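Local atomic coordinates of transcriptional regulator (Rhodococcus jostii, PDB entry 5CYV), a protein that binds p-coumaroyl-CoA and, as a MarR-family regulator linked to p-hydroxycinnamate metabolism, probably binds DNA to control transcription. Residues B[5-8]-B[12-15]; B[21-26]-B[35-40]; B[57-62]-B[67-72]. All coordinates share one frame; numbering follows the deposited sequence.

Contact 1 of 3, residues B[5-8]-B[12-15]; sequences QALS and GFLL. With WCA (p-coumaroyl-CoA), chain I.
The carbonyl oxygen of Ser8 accepts a hydrogen bond from Gln137 NE2 of the second subunit. Both methyls of Leu14 also press on it, with Leu14 CD1 3.4 Å from Ser8 O. This polar atom is thus satisfied across the dimer and covered by apolar groups from its own chain. Beside it, Leu7 and Phe13 carry the rest of the contact. Leu7 CG sits 3.7 Å from the centroid of the Phe13 ring, only 14° off the ring normal. This is a CH-pi contact over the face. Leu7 CD2 lies over the same face, 3.6 Å from Phe13 CE1. The two side chains cross at about a right angle. Leu7 reaches the ring because its CG is anti to the backbone N (chi1 179°). The backbone joins in, with Leu7 O 3.4 Å from Phe13 CD2. The coumaroyl group of p-coumaroyl-CoA (chain I), at CAW and CAQ, meets the Phe13 ring at its edge. The coumaroyl ring lays its broad side on the Gly12-Phe13 peptide, where Phe13 N is 3.4 Å from ligand CBS. Gly12 suits this site, since a CB would run into the phenol oxygen OAJ. With an alanine in place of Phe13, Leu7 would probably be left with no ring face to rest on, and a gap would open beside the ligand thioester. Phe13 N is hydrogen-bonded to Asp10 OD1, and Asp10 OD2 to the ligand. An N-terminal arm packed against the partner subunit, next to the first long helix, is characteristic of the dimerisation region of MarR proteins.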
loop_
_atom_site.group_PDB
_atom_site.type_symbol
_atom_site.label_atom_id
_atom_site.label_comp_id
_atom_site.label_asym_id
_atom_site.label_seq_id
_atom_site.Cartn_x
_atom_site.Cartn_y
_atom_site.Cartn_z
ATOM N N GLN B 5 15.780 8.007 -13.542
ATOM C CA GLN B 5 14.661 8.916 -13.539
ATOM C C GLN B 5 13.341 8.182 -13.805
ATOM O O GLN B 5 12.267 8.796 -13.725
ATOM C CB GLN B 5 14.891 10.027 -14.561
ATOM C CG GLN B 5 16.187 10.788 -14.291
ATOM C CD GLN B 5 16.249 11.364 -12.882
ATOM O OE1 GLN B 5 15.456 12.231 -12.522
ATOM N NE2 GLN B 5 17.177 10.860 -12.072
ATOM N N ALA B 6 13.410 6.887 -14.121
ATOM C CA ALA B 6 12.207 6.204 -14.578
ATOM C C ALA B 6 11.307 5.904 -13.371
ATOM O O ALA B 6 11.765 5.432 -12.283
ATOM C CB ALA B 6 12.533 4.909 -15.328
ATOM N N LEU B 7 10.008 6.156 -13.556
ATOM C CA LEU B 7 9.030 5.922 -12.470
ATOM C C LEU B 7 9.104 4.455 -11.966
ATOM O O LEU B 7 9.067 4.171 -10.789
ATOM C CB LEU B 7 7.584 6.248 -12.940
ATOM C CG LEU B 7 6.507 6.016 -11.872
ATOM C CD1 LEU B 7 6.745 7.026 -10.787
ATOM C CD2 LEU B 7 5.119 6.137 -12.499
ATOM N N SER B 8 9.297 3.563 -12.946
ATOM C CA SER B 8 9.268 2.123 -12.631
ATOM C C SER B 8 10.498 1.732 -11.822
ATOM O O SER B 8 10.517 0.620 -11.300
ATOM C CB SER B 8 9.191 1.306 -13.910
ATOM O OG SER B 8 10.277 1.557 -14.778
ATOM N N GLY B 12 9.590 3.999 -4.067
ATOM C CA GLY B 12 8.354 4.423 -3.380
ATOM C C GLY B 12 7.188 4.083 -4.276
ATOM O O GLY B 12 6.175 3.551 -3.845
ATOM N N PHE B 13 7.311 4.381 -5.552
ATOM C CA PHE B 13 6.271 4.006 -6.501
ATOM C C PHE B 13 6.035 2.513 -6.460
ATOM O O PHE B 13 4.867 2.054 -6.463
ATOM C CB PHE B 13 6.652 4.429 -7.966
ATOM C CG PHE B 13 5.790 3.763 -9.037
ATOM C CD1 PHE B 13 4.486 4.265 -9.277
ATOM C CD2 PHE B 13 6.240 2.677 -9.760
ATOM C CE1 PHE B 13 3.680 3.657 -10.264
ATOM C CE2 PHE B 13 5.456 2.059 -10.730
ATOM C CZ PHE B 13 4.142 2.572 -10.978
ATOM N N LEU B 14 7.096 1.716 -6.500
ATOM C CA LEU B 14 6.905 0.297 -6.530
ATOM C C LEU B 14 6.240 -0.245 -5.255
ATOM O O LEU B 14 5.455 -1.200 -5.343
ATOM C CB LEU B 14 8.271 -0.407 -6.711
ATOM C CG LEU B 14 8.889 -0.156 -8.097
ATOM C CD1 LEU B 14 10.373 -0.536 -8.072
ATOM C CD2 LEU B 14 8.125 -0.829 -9.232
ATOM N N LEU B 15 6.590 0.313 -4.093
ATOM C CA LEU B 15 5.918 -0.081 -2.850
ATOM C C LEU B 15 4.434 0.227 -2.941
ATOM O O LEU B 15 3.594 -0.602 -2.534
ATOM C CB LEU B 15 6.552 0.634 -1.673
ATOM C CG LEU B 15 7.923 0.022 -1.287
ATOM C CD1 LEU B 15 8.718 1.051 -0.443
ATOM C CD2 LEU B 15 7.845 -1.345 -0.512
HETATM C C4 WCA I . -3.971 3.674 -1.689
HETATM C C5 WCA I . -3.354 3.329 -2.892
HETATM C C6 WCA I . -2.251 2.411 -2.807
HETATM C C8 WCA I . -5.016 4.718 -3.370
HETATM N N1 WCA I . -1.854 2.006 -1.571
HETATM N N3 WCA I . -3.538 3.232 -0.477
HETATM C CAV WCA I . 4.355 6.680 -4.500
HETATM C CAT WCA I . 5.604 7.107 -4.245
HETATM C CBS WCA I . 6.329 7.662 -5.293
HETATM O OAJ WCA I . 7.663 7.992 -4.964
HETATM C CAU WCA I . 5.803 7.791 -6.576
HETATM C CAW WCA I . 4.513 7.372 -6.845
HETATM C CBT WCA I . 3.810 6.834 -5.761
HETATM C CAR WCA I . 2.445 6.311 -5.840
HETATM C CAQ WCA I . 1.928 6.147 -7.209
HETATM C CBP WCA I . 0.641 5.429 -7.306
HETATM O OAD WCA I . -0.030 5.046 -6.358
HETATM S SBO WCA I . 0.179 5.147 -8.995
HETATM C CBA WCA I . -1.354 4.162 -8.845
HETATM C CAY WCA I . -0.948 2.754 -8.394
HETATM N NBH WCA I . -2.113 1.888 -8.606
HETATM C CBQ WCA I . -3.157 1.660 -7.597
HETATM O OAE WCA I . -3.078 2.249 -6.517
HETATM C CBB WCA I . -4.235 0.697 -8.045
HETATM C CAZ WCA I . -4.707 -0.192 -6.825
HETATM N NBI WCA I . -5.417 0.679 -5.914
HETATM C CBR WCA I . -6.708 0.352 -5.527
HETATM O OAF WCA I . -7.159 -0.677 -5.949
HETATM C CBX WCA I . -7.480 1.286 -4.671
HETATM O OAK WCA I . -6.800 2.527 -4.704
HETATM C CCD WCA I . -7.553 0.818 -3.211
HETATM C CAA WCA I . -6.168 0.698 -2.548
HETATM C CAB WCA I . -8.247 -0.553 -3.072
HETATM C CBD WCA I . -8.354 1.837 -2.367
HETATM O OBK WCA I . -9.666 1.944 -2.973
HETATM P PCG WCA I . -11.034 1.856 -2.160
HETATM O OAP WCA I . -12.086 1.435 -3.138
HETATM O OAI WCA I . -10.874 1.135 -0.879
HETATM O OBN WCA I . -11.406 3.341 -1.696
HETATM P PCF WCA I . -10.946 4.795 -2.079
HETATM O OAO WCA I . -11.792 5.732 -1.187
HETATM O OAH WCA I . -10.974 4.986 -3.578
HETATM O "O5'" WCA I . -9.405 4.879 -1.578
HETATM C "C5'" WCA I . -9.088 4.717 -0.218
HETATM C "C4'" WCA I . -7.783 5.388 0.086
HETATM O "O4'" WCA I . -6.855 4.347 -0.707
HETATM C "C3'" WCA I . -7.597 6.671 -0.461
HETATM O "O3'" WCA I . -7.009 7.422 0.661
HETATM P PCE WCA I . -7.903 8.546 1.437
HETATM O OAM WCA I . -8.321 9.519 0.358
HETATM O OAN WCA I . -6.944 9.127 2.456
HETATM O OAG WCA I . -9.047 7.791 2.039
HETATM C "C2'" WCA I . -6.446 6.469 -1.524
HETATM O "O2'" WCA I . -5.580 7.571 -1.581
HETATM C "C1'" WCA I . -5.814 5.140 -0.986
HETATM N N9 WCA I . -5.013 4.537 -2.020
HETATM N N7 WCA I . -4.027 3.969 -3.935
HETATM C C2 WCA I . -2.443 2.392 -0.469
HETATM N N6 WCA I . -1.626 2.038 -4.018
#

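Contact 2 of 3, residues B[21-26]-B[35-40]. With WCA (p-coumaroyl-CoA), chain J.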
loop_
_atom_site.group_PDB
_atom_site.type_symbol
_atom_site.label_atom_id
_atom_site.label_comp_id
_atom_site.label_asym_id
_atom_site.label_seq_id
_atom_site.Cartn_x
_atom_site.Cartn_y
_atom_site.Cartn_z
ATOM N N MET B 21 -1.808 -3.422 -5.328
ATOM C CA MET B 21 -2.219 -4.724 -5.880
ATOM C C MET B 21 -2.706 -5.647 -4.777
ATOM O O MET B 21 -3.769 -6.315 -4.897
ATOM C CB MET B 21 -1.061 -5.414 -6.620
ATOM C CG MET B 21 -0.637 -4.658 -7.836
ATOM S SD MET B 21 0.979 -5.252 -8.507
ATOM C CE MET B 21 0.504 -6.890 -9.024
ATOM N N VAL B 22 -1.954 -5.669 -3.695
ATOM C CA VAL B 22 -2.313 -6.568 -2.592
ATOM C C VAL B 22 -3.632 -6.114 -1.988
ATOM O O VAL B 22 -4.522 -6.963 -1.785
ATOM C CB VAL B 22 -1.215 -6.594 -1.537
ATOM C CG1 VAL B 22 -1.712 -7.423 -0.300
ATOM C CG2 VAL B 22 0.042 -7.275 -2.097
ATOM N N LEU B 23 -3.785 -4.803 -1.731
ATOM C CA LEU B 23 -5.058 -4.335 -1.153
ATOM C C LEU B 23 -6.277 -4.701 -2.005
ATOM O O LEU B 23 -7.281 -5.168 -1.492
ATOM C CB LEU B 23 -4.996 -2.796 -0.942
ATOM C CG LEU B 23 -4.050 -2.345 0.177
ATOM C CD1 LEU B 23 -3.739 -0.908 0.094
ATOM C CD2 LEU B 23 -4.612 -2.607 1.588
ATOM N N GLY B 24 -6.186 -4.499 -3.295
ATOM C CA GLY B 24 -7.333 -4.767 -4.150
ATOM C C GLY B 24 -7.602 -6.270 -4.193
ATOM O O GLY B 24 -8.761 -6.678 -4.170
ATOM N N ALA B 25 -6.543 -7.084 -4.240
ATOM C CA ALA B 25 -6.742 -8.533 -4.251
ATOM C C ALA B 25 -7.362 -9.032 -2.953
ATOM O O ALA B 25 -8.185 -9.962 -2.960
ATOM C CB ALA B 25 -5.404 -9.229 -4.506
ATOM N N VAL B 26 -6.950 -8.465 -1.838
ATOM C CA VAL B 26 -7.524 -8.848 -0.563
ATOM C C VAL B 26 -8.986 -8.419 -0.476
ATOM O O VAL B 26 -9.814 -9.247 -0.080
ATOM C CB VAL B 26 -6.741 -8.225 0.605
ATOM C CG1 VAL B 26 -7.492 -8.419 1.945
ATOM C CG2 VAL B 26 -5.314 -8.777 0.588
ATOM N N LEU B 35 -16.224 -8.891 4.721
ATOM C CA LEU B 35 -15.211 -8.047 5.343
ATOM C C LEU B 35 -14.497 -7.276 4.226
ATOM O O LEU B 35 -14.589 -7.646 3.052
ATOM C CB LEU B 35 -14.156 -8.867 6.085
ATOM C CG LEU B 35 -14.782 -9.749 7.197
ATOM C CD1 LEU B 35 -13.707 -10.701 7.631
ATOM C CD2 LEU B 35 -15.227 -8.878 8.331
ATOM N N ARG B 36 -13.716 -6.285 4.620
ATOM C CA ARG B 36 -12.823 -5.531 3.761
ATOM C C ARG B 36 -11.457 -5.452 4.467
ATOM O O ARG B 36 -11.323 -5.953 5.520
ATOM C CB ARG B 36 -13.359 -4.171 3.357
ATOM C CG ARG B 36 -14.373 -4.244 2.241
ATOM C CD ARG B 36 -15.091 -2.946 2.008
ATOM N NE ARG B 36 -14.227 -1.828 1.760
ATOM C CZ ARG B 36 -13.591 -1.605 0.643
ATOM N NH1 ARG B 36 -13.715 -2.415 -0.368
ATOM N NH2 ARG B 36 -12.853 -0.531 0.540
ATOM N N VAL B 37 -10.479 -4.833 3.841
ATOM C CA VAL B 37 -9.144 -4.976 4.413
ATOM C C VAL B 37 -9.081 -4.478 5.888
ATOM O O VAL B 37 -8.488 -5.176 6.720
ATOM C CB VAL B 37 -8.037 -4.253 3.610
ATOM C CG1 VAL B 37 -7.793 -4.835 2.174
ATOM C CG2 VAL B 37 -8.239 -2.807 3.585
ATOM N N ARG B 38 -9.721 -3.350 6.210
ATOM C CA ARG B 38 -9.592 -2.888 7.619
ATOM C C ARG B 38 -10.396 -3.718 8.627
ATOM O O ARG B 38 -9.849 -4.041 9.692
ATOM C CB ARG B 38 -10.010 -1.414 7.749
ATOM C CG ARG B 38 -9.044 -0.455 7.038
ATOM C CD ARG B 38 -9.396 0.970 7.425
ATOM N NE ARG B 38 -8.483 1.925 6.742
ATOM C CZ ARG B 38 -8.385 3.203 7.038
ATOM N NH1 ARG B 38 -7.560 3.995 6.320
ATOM N NH2 ARG B 38 -9.105 3.752 8.068
ATOM N N SER B 39 -11.625 -4.080 8.310
ATOM C CA SER B 39 -12.388 -4.908 9.263
ATOM C C SER B 39 -11.768 -6.277 9.399
ATOM O O SER B 39 -11.738 -6.844 10.512
ATOM C CB SER B 39 -13.851 -5.007 8.862
ATOM O OG SER B 39 -14.039 -5.447 7.510
ATOM N N TYR B 40 -11.266 -6.851 8.292
ATOM C CA TYR B 40 -10.501 -8.069 8.413
ATOM C C TYR B 40 -9.299 -7.945 9.306
ATOM O O TYR B 40 -9.057 -8.831 10.156
ATOM C CB TYR B 40 -10.073 -8.532 6.984
ATOM C CG TYR B 40 -9.078 -9.641 6.944
ATOM C CD1 TYR B 40 -9.444 -10.943 7.187
ATOM C CD2 TYR B 40 -7.714 -9.359 6.634
ATOM C CE1 TYR B 40 -8.513 -11.980 7.155
ATOM C CE2 TYR B 40 -6.791 -10.390 6.562
ATOM C CZ TYR B 40 -7.200 -11.705 6.815
ATOM O OH TYR B 40 -6.278 -12.714 6.830
HETATM C C4 WCA J . -2.320 17.937 3.022
HETATM C C5 WCA J . -3.018 18.255 1.861
HETATM C C6 WCA J . -3.175 19.651 1.527
HETATM C C8 WCA J . -2.992 16.055 2.029
HETATM N N1 WCA J . -2.637 20.578 2.353
HETATM N N3 WCA J . -1.814 18.942 3.797
HETATM C CAV WCA J . -4.361 -6.236 5.500
HETATM C CAT WCA J . -4.383 -7.593 5.392
HETATM C CBS WCA J . -3.730 -8.151 4.282
HETATM O OAJ WCA J . -3.733 -9.564 4.136
HETATM C CAU WCA J . -3.078 -7.394 3.368
HETATM C CAW WCA J . -3.036 -5.999 3.476
HETATM C CBT WCA J . -3.668 -5.454 4.565
HETATM C CAR WCA J . -3.567 -3.984 4.655
HETATM C CAQ WCA J . -4.004 -3.324 5.880
HETATM C CBP WCA J . -3.632 -1.857 5.902
HETATM O OAD WCA J . -2.867 -1.261 5.226
HETATM S SBO WCA J . -4.504 -1.053 7.178
HETATM C CBA WCA J . -3.750 0.600 7.044
HETATM C CAY WCA J . -4.724 1.581 6.267
HETATM N NBH WCA J . -4.561 1.466 4.859
HETATM C CBQ WCA J . -5.756 1.191 4.050
HETATM O OAE WCA J . -6.903 1.158 4.511
HETATM C CBB WCA J . -5.558 1.056 2.573
HETATM C CAZ WCA J . -6.050 2.313 1.798
HETATM N NBI WCA J . -5.249 3.535 2.015
HETATM C CBR WCA J . -5.542 4.513 2.956
HETATM O OAF WCA J . -6.475 4.295 3.736
HETATM C CBX WCA J . -4.739 5.804 3.007
HETATM O OAK WCA J . -4.036 5.935 1.738
HETATM C CCD WCA J . -3.744 5.816 4.176
HETATM C CAA WCA J . -2.609 4.800 3.853
HETATM C CAB WCA J . -4.419 5.527 5.534
HETATM C CBD WCA J . -3.080 7.232 4.236
HETATM O OBK WCA J . -4.239 8.100 4.334
HETATM P PCG WCA J . -4.040 9.635 4.784
HETATM O OAP WCA J . -3.245 9.626 6.050
HETATM O OAI WCA J . -5.471 10.228 4.788
HETATM O OBN WCA J . -3.094 10.275 3.723
HETATM P PCF WCA J . -3.286 11.132 2.433
HETATM O OAO WCA J . -4.800 11.350 2.361
HETATM O OAH WCA J . -2.453 10.600 1.276
HETATM O "O5'" WCA J . -2.605 12.548 2.821
HETATM C "C5'" WCA J . -1.231 12.620 3.198
HETATM C "C4'" WCA J . -0.816 13.594 4.262
HETATM O "O4'" WCA J . -0.756 15.075 3.582
HETATM C "C3'" WCA J . -1.686 13.708 5.294
HETATM O "O3'" WCA J . -1.014 14.280 6.477
HETATM P PCE WCA J . -0.788 13.430 7.784
HETATM O OAM WCA J . -0.085 12.163 7.418
HETATM O OAN WCA J . -2.108 13.114 8.427
HETATM O OAG WCA J . 0.061 14.231 8.734
HETATM C "C2'" WCA J . -2.700 14.764 4.803
HETATM O "O2'" WCA J . -3.453 15.296 5.800
HETATM C "C1'" WCA J . -1.719 15.785 4.117
HETATM N N9 WCA J . -2.340 16.555 3.080
HETATM N N7 WCA J . -3.422 17.067 1.271
HETATM C C2 WCA J . -1.982 20.235 3.443
HETATM N N6 WCA J . -3.883 20.018 0.340
#
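Val37 reaches from the start of helix 37-47 toward Val26 and Leu23 on helix 11-30. The closest approach is methyl to methyl, with Val37 CG1 3.6 Å from Val26 CG1. These two side chains cross at about a right angle. The same Val37 methyl also lies 3.7 Å from Leu23 O, and Leu23 CD2 closes in beside it. Val37 was modelled in two conformers, and these contacts belong to one of them. Val26 divides its methyls between two partners. CG1, anti to the backbone N (chi1 170°), faces Val37, while CG2 faces the coumaroyl ring of p-coumaroyl-CoA (chain J), 3.8 Å from its CAU. Leu23 CD2 touches this ligand at CAR, 3.5 Å away. The apolar junction between the helices is therefore also pocket wall. Arg38 supplies the polar side. Its extended chain brings NE to 2.8 Å from ligand OAE in a nearly straight bond (171°). NH1 donates to OAF, also at 2.8 Å, but at a more bent 134°, and adds a weak bond to OAE. Tyr40 meets the coumaroyl ring with its own ring edge. Arg36 holds the N-cap position; its N donates a nearly straight hydrogen bond to Ser39 OG at 3.0 Å, and its side chain forms a salt bridge with the other p-coumaroyl-CoA. Among the neighbours, helix 100-121 packs on Val26 through His117 and on Tyr40 through Lys110, while helix 70-78 touches Leu35, Arg38 and Ser39.

Contact 3 of 3, residues B[57-62]-B[67-72]; sequences GVAATM and SQIVGL
Ile69 is the bump of this contact, and Val58, Ala59 and Met62 on helix 55-62 form the hollow that receives it. Each branch of the isoleucine has its own part of the wall. CG1 rests on the small side of the hollow, 3.8 Å from Ala59 CB. CG2 lies against the valine, 3.9 Å from Val58 CG1. The end methyl, CD1, turns along the helix toward Met62 and rests against Val58 CG1 at 4.0 Å and Met62 SD at 4.1 Å. The bend at chi2 (-55°) of Ile69 swings CD1 to that place. Ala59 offers just one methyl, so the backbones come close here, with the CA atoms of Ala59 and Ile69 6.4 Å apart. Loop residues add to the packing: Val53 on Val58, Pro66 on Ala59 and Leu64 on Ile69. Helices 55-62 and 70-78 with the turn between them make the helix-turn-helix of the MarR winged-helix fold. Helix 70-78 holds the position of the recognition helix, which in this family probably enters the DNA groove. Met62 forms the second part of the surface. Its chain is bent at chi3 (67°), and CE then meets Leu72 CD1 at 4.3 Å, a looser touch than those of Ile69. The other sides of Met62 meet Ser41 and Val42 of helix 37-47 and a bound p-coumaroyl-CoA. Leu72 also packs on Val42. Next to Met62 in the chain, Thr61 O accepts a hydrogen bond from Arg17 NE of the second subunit.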
loop_
_atom_site.group_PDB
_atom_site.type_symbol
_atom_site.label_atom_id
_atom_site.label_comp_id
_atom_site.label_asym_id
_atom_site.label_seq_id
_atom_site.Cartn_x
_atom_site.Cartn_y
_atom_site.Cartn_z
ATOM N N GLY B 57 -3.535 -0.941 20.610
ATOM C CA GLY B 57 -2.684 -1.924 19.953
ATOM C C GLY B 57 -3.096 -2.162 18.509
ATOM O O GLY B 57 -2.224 -2.288 17.600
ATOM N N VAL B 58 -4.395 -2.291 18.296
ATOM C CA VAL B 58 -4.873 -2.471 16.944
ATOM C C VAL B 58 -4.508 -1.284 16.061
ATOM O O VAL B 58 -3.986 -1.456 14.920
ATOM C CB VAL B 58 -6.401 -2.640 16.969
ATOM C CG1 VAL B 58 -6.959 -2.644 15.530
ATOM C CG2 VAL B 58 -6.710 -3.953 17.642
ATOM N N ALA B 59 -4.755 -0.089 16.600
ATOM C CA ALA B 59 -4.477 1.140 15.866
ATOM C C ALA B 59 -3.012 1.250 15.482
ATOM O O ALA B 59 -2.688 1.573 14.344
ATOM C CB ALA B 59 -4.897 2.374 16.719
ATOM N N ALA B 60 -2.122 0.927 16.413
ATOM C CA ALA B 60 -0.680 1.046 16.218
ATOM C C ALA B 60 -0.251 0.034 15.155
ATOM O O ALA B 60 0.566 0.361 14.268
ATOM C CB ALA B 60 0.054 0.793 17.528
ATOM N N THR B 61 -0.824 -1.170 15.208
ATOM C CA THR B 61 -0.433 -2.167 14.190
ATOM C C THR B 61 -0.874 -1.746 12.799
ATOM O O THR B 61 -0.134 -1.906 11.831
ATOM C CB THR B 61 -1.004 -3.557 14.523
ATOM O OG1 THR B 61 -0.464 -4.003 15.768
ATOM C CG2 THR B 61 -0.646 -4.585 13.445
ATOM N N MET B 62 -2.048 -1.131 12.708
ATOM C CA MET B 62 -2.601 -0.704 11.419
ATOM C C MET B 62 -2.095 0.659 10.989
ATOM O O MET B 62 -2.426 1.093 9.886
ATOM C CB MET B 62 -4.142 -0.708 11.493
ATOM C CG MET B 62 -4.648 -2.128 11.667
ATOM S SD MET B 62 -6.435 -2.231 11.846
ATOM C CE MET B 62 -7.020 -1.691 10.164
ATOM N N SER B 67 -9.196 6.566 16.975
ATOM C CA SER B 67 -10.565 6.977 16.657
ATOM C C SER B 67 -11.049 6.302 15.385
ATOM O O SER B 67 -12.263 6.163 15.162
ATOM C CB SER B 67 -10.628 8.500 16.475
ATOM O OG SER B 67 -9.846 8.925 15.376
ATOM N N GLN B 68 -10.116 5.887 14.545
ATOM C CA GLN B 68 -10.498 5.281 13.246
ATOM C C GLN B 68 -10.832 3.814 13.405
ATOM O O GLN B 68 -11.366 3.196 12.517
ATOM C CB GLN B 68 -9.394 5.485 12.185
ATOM C CG GLN B 68 -9.250 6.967 11.857
ATOM C CD GLN B 68 -8.764 7.278 10.413
ATOM O OE1 GLN B 68 -8.713 6.418 9.536
ATOM N NE2 GLN B 68 -8.385 8.535 10.204
ATOM N N ILE B 69 -10.548 3.252 14.578
ATOM C CA ILE B 69 -10.780 1.839 14.794
ATOM C C ILE B 69 -12.180 1.611 15.381
ATOM O O ILE B 69 -12.745 0.519 15.158
ATOM C CB ILE B 69 -9.692 1.249 15.820
ATOM C CG1 ILE B 69 -8.278 1.440 15.262
ATOM C CG2 ILE B 69 -9.899 -0.226 16.202
ATOM C CD1 ILE B 69 -8.108 0.855 13.885
ATOM N N VAL B 70 -12.756 2.636 16.026
ATOM C CA VAL B 70 -14.023 2.448 16.726
ATOM C C VAL B 70 -15.116 1.914 15.792
ATOM O O VAL B 70 -15.814 0.955 16.146
ATOM C CB VAL B 70 -14.467 3.752 17.347
ATOM C CG1 VAL B 70 -15.833 3.593 18.017
ATOM C CG2 VAL B 70 -13.424 4.208 18.356
ATOM N N GLY B 71 -15.242 2.514 14.602
ATOM C CA GLY B 71 -16.280 2.083 13.673
ATOM C C GLY B 71 -16.093 0.711 13.072
ATOM O O GLY B 71 -17.048 0.027 12.727
ATOM N N LEU B 72 -14.829 0.283 12.927
ATOM C CA LEU B 72 -14.530 -1.061 12.491
ATOM C C LEU B 72 -14.969 -2.080 13.535
ATOM O O LEU B 72 -15.562 -3.099 13.189
ATOM C CB LEU B 72 -13.029 -1.232 12.279
ATOM C CG LEU B 72 -12.422 -0.245 11.292
ATOM C CD1 LEU B 72 -10.965 -0.388 11.267
ATOM C CD2 LEU B 72 -12.968 -0.533 9.855
#

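Overall arrangement
Contacts 1 and 2 share helix 11-30, with centres 23 Å apart. Contact 1 borders one p-coumaroyl-CoA; contact 2 lines the pocket of the other and also reaches the first, through Arg36. Contacts 2 and 3 have centres 15 Å apart and touch directly. Arg38 NH2 and Gln68 OE1, 3.1 Å apart, probably form a hydrogen bond, and Arg38 CB packs on Leu72 CD2. Arg38 thus bonds the ligand and also touches the helix-turn-helix. Met62 of contact 3 also lines the pocket, its side chain about 4 Å from the ligand. The centres of contacts 1 and 3 are about 30 Å apart within one chain, yet Phe13 of the second subunit packs on Thr61, joining these regions across the dimer.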